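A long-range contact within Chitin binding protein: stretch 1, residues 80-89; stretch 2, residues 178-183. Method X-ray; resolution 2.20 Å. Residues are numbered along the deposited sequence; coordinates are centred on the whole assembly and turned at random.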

# COMPACT_ATOMS: atom_id res chain seq x y z
N ASP A 80 11.46 -7.32 -8.59
CA ASP A 80 12.09 -7.90 -7.39
C ASP A 80 11.70 -7.22 -6.07
O ASP A 80 12.38 -7.40 -5.08
N TRP A 81 10.61 -6.44 -6.05
CA TRP A 81 10.04 -6.01 -4.77
C TRP A 81 9.75 -7.26 -3.92
O TRP A 81 9.23 -8.25 -4.42
N ILE A 82 10.11 -7.22 -2.64
CA ILE A 82 9.88 -8.39 -1.79
C ILE A 82 8.39 -8.45 -1.51
O ILE A 82 7.77 -7.45 -1.18
N ALA A 83 7.82 -9.64 -1.69
CA ALA A 83 6.39 -9.84 -1.69
C ALA A 83 5.97 -10.76 -0.55
O ALA A 83 6.71 -11.65 -0.16
N THR A 84 4.78 -10.50 -0.02
CA THR A 84 4.19 -11.30 1.05
C THR A 84 3.33 -12.39 0.41
O THR A 84 2.38 -12.07 -0.30
N PRO A 85 3.69 -13.68 0.63
CA PRO A 85 2.83 -14.78 0.18
C PRO A 85 1.43 -14.68 0.78
O PRO A 85 1.31 -14.41 1.97
N LEU A 86 0.41 -14.89 -0.03
CA LEU A 86 -0.98 -14.66 0.37
C LEU A 86 -1.89 -15.72 -0.29
O LEU A 86 -1.80 -15.92 -1.48
N PRO A 87 -2.76 -16.41 0.48
CA PRO A 87 -3.71 -17.32 -0.21
C PRO A 87 -4.84 -16.59 -0.94
O PRO A 87 -5.42 -15.63 -0.41
N SER A 88 -5.08 -17.02 -2.17
CA SER A 88 -6.20 -16.60 -3.00
C SER A 88 -7.45 -17.39 -2.59
O SER A 88 -7.35 -18.59 -2.43
N GLY A 89 -8.60 -16.74 -2.41
CA GLY A 89 -9.85 -17.42 -2.00
C GLY A 89 -9.82 -17.94 -0.56
O GLY A 89 -10.10 -19.10 -0.31
N SER A 178 1.28 -2.70 -1.34
CA SER A 178 1.92 -3.91 -0.79
C SER A 178 2.07 -4.97 -1.89
O SER A 178 1.11 -5.35 -2.56
N ASP A 179 3.30 -5.43 -2.08
CA ASP A 179 3.61 -6.48 -3.03
C ASP A 179 3.23 -7.79 -2.36
O ASP A 179 3.54 -8.03 -1.21
N VAL A 180 2.53 -8.63 -3.10
CA VAL A 180 2.09 -9.92 -2.60
C VAL A 180 2.29 -10.95 -3.67
O VAL A 180 2.51 -10.62 -4.81
N TYR A 181 2.20 -12.21 -3.28
CA TYR A 181 2.34 -13.31 -4.20
C TYR A 181 1.22 -14.29 -3.85
O TYR A 181 1.23 -14.84 -2.76
N PHE A 182 0.27 -14.49 -4.75
CA PHE A 182 -0.88 -15.35 -4.47
C PHE A 182 -0.52 -16.81 -4.62
O PHE A 182 -0.01 -17.22 -5.65
N THR A 183 -0.78 -17.59 -3.58
CA THR A 183 -0.25 -18.95 -3.51
C THR A 183 -0.88 -19.69 -2.34
O THR A 183 -0.86 -19.21 -1.19
OXT THR A 183 -1.46 -20.77 -2.56

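When two strands pair in parallel, the backbone fixes which side chains can meet, and rotamers then settle how they meet. The contact between residues 80-89 and 178-183 of this chitin binding protein illustrates the principle across at least 94 residues of sequence. Four backbone hydrogen bonds set the register: Thr-84 N to Asp-179 O (3.0 Å), Tyr-181 N to Thr-84 O (3.0 Å), Leu-86 N to Tyr-181 O (2.9 Å) and Thr-183 N to Leu-86 O (2.9 Å). Thr-84 and Leu-86 thus use both N and O toward the partner strand, whereas Pro-85, which has no amide hydrogen, falls at a position where none is required; its CA instead makes a CA-H...O contact with Tyr-181 O at 3.3 Å.

This register sends Thr-84, Val-180, Leu-86 and Phe-182 to one face of the sheet, and Pro-85 and Tyr-181 to the other. The first face carries the apolar cluster. Leu-86, buried, adopts chi1 t and chi2 p, a conformation that places CD2 4.0 Å from CG1 of Val-180 and CG 3.7 Å from CE1 of Phe-182. Val-180 is in the m rotamer, and its CG1 also lies 4.5 Å from CB of Thr-84. Phe-182 has chi1 at -83° and chi2 at -70°; the ring swings nearer to the first stretch than its CA-to-CB bond alone would suggest. Besides Leu-86, it meets Ser-88, whose CB is 3.7 Å from CD1 of Phe-182. Ser-88 N and Pro-87 O approach the edge of this ring, near its plane. The t rotamer of Ser-88 accompanies a hydroxyl that is hydrogen-bonded elsewhere in the structure.

The opposite face is more open. Tyr-181 is t at chi1, and its ring leads away from the first stretch, leaving its CB to touch CB of Ala-83 at 4.3 Å. The exposed ring of Pro-85 reaches instead to Thr-183, with CB 4.0 Å from CG2 of that residue.

At the start of the pairing, packing becomes more polar. Asp-179 points toward the first stretch in the m rotamer, so that OD2 comes within 3.2 Å of CB of Trp-81, a contact rather than a hydrogen bond. Trp-81, also m, starts toward Asp-179, but its indole leads away and NE1 finds a partner elsewhere in the structure. The Asp-179 carboxylate is likewise satisfied there, yet water 1 also bridges Asp-179 OD2 and Ile-82 O, its O 2.8 Å from each. The CA-to-CB bond of Ile-82 points away from the second stretch, and the side chain is m,t; its contribution to the bridge is its backbone carbonyl. A second water links Thr-84 to the partner strand: its O is 2.6 Å from OG1 of Thr-84, whose m rotamer brings the hydroxyl within reach, and 2.7 Å from Asp-179 O.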

# COMPACT_ATOMS: atom_id res chain seq x y z
CB ASP A 80 13.62 -7.90 -7.57
CG ASP A 80 14.19 -6.48 -7.75
OD1 ASP A 80 13.40 -5.50 -7.81
OD2 ASP A 80 15.42 -6.35 -7.82
CB TRP A 81 8.74 -5.23 -4.94
CG TRP A 81 8.85 -3.83 -5.49
CD1 TRP A 81 8.46 -3.41 -6.72
CD2 TRP A 81 9.33 -2.66 -4.80
NE1 TRP A 81 8.67 -2.05 -6.86
CE2 TRP A 81 9.21 -1.56 -5.70
CE3 TRP A 81 9.86 -2.43 -3.52
CZ2 TRP A 81 9.59 -0.25 -5.37
CZ3 TRP A 81 10.26 -1.10 -3.18
CH2 TRP A 81 10.09 -0.04 -4.10
CB ILE A 82 10.72 -8.37 -0.51
CG1 ILE A 82 12.21 -8.38 -0.89
CG2 ILE A 82 10.41 -9.60 0.36
CD1 ILE A 82 13.17 -8.37 0.29
CB ALA A 83 5.96 -10.42 -3.02
CB THR A 84 3.37 -10.40 1.99
OG1 THR A 84 4.24 -9.42 2.58
CG2 THR A 84 2.72 -11.21 3.10
CB PRO A 85 3.55 -16.04 0.72
CG PRO A 85 4.97 -15.62 0.87
CD PRO A 85 4.92 -14.18 1.28
CB LEU A 86 -1.36 -13.25 -0.13
CG LEU A 86 -2.69 -12.63 0.27
CD1 LEU A 86 -3.02 -12.89 1.72
CD2 LEU A 86 -2.66 -11.14 0.02
CB PRO A 87 -4.26 -18.18 0.93
CG PRO A 87 -4.05 -17.36 2.15
CD PRO A 87 -2.74 -16.66 1.93
CB SER A 88 -5.86 -16.88 -4.47
OG SER A 88 -6.89 -16.46 -5.33
CB SER A 178 1.14 -4.47 0.41
OG SER A 178 1.02 -3.50 1.46
CB ASP A 179 5.09 -6.43 -3.37
CG ASP A 179 5.46 -5.13 -4.05
OD1 ASP A 179 5.08 -4.95 -5.22
OD2 ASP A 179 6.11 -4.27 -3.44
CB VAL A 180 0.61 -9.90 -2.13
CG1 VAL A 180 0.43 -8.90 -1.01
CG2 VAL A 180 -0.36 -9.61 -3.28
CB TYR A 181 3.73 -13.96 -4.03
CG TYR A 181 4.02 -14.97 -5.09
CD1 TYR A 181 3.56 -16.29 -4.97
CD2 TYR A 181 4.74 -14.62 -6.22
CE1 TYR A 181 3.81 -17.22 -5.96
CE2 TYR A 181 4.99 -15.54 -7.22
CZ TYR A 181 4.54 -16.83 -7.08
OH TYR A 181 4.82 -17.70 -8.09
CB PHE A 182 -2.07 -14.97 -5.34
CG PHE A 182 -2.84 -13.85 -4.78
CD1 PHE A 182 -3.58 -14.04 -3.63
CD2 PHE A 182 -2.79 -12.62 -5.36
CE1 PHE A 182 -4.27 -13.00 -3.06
CE2 PHE A 182 -3.49 -11.57 -4.80
CZ PHE A 182 -4.23 -11.76 -3.64
CB THR A 183 1.31 -18.94 -3.38
OG1 THR A 183 1.85 -20.25 -3.62
CG2 THR A 183 1.79 -18.41 -2.01
O HOH W 1 7.78 -4.67 -1.29
O HOH W 2 4.05 -7.14 1.32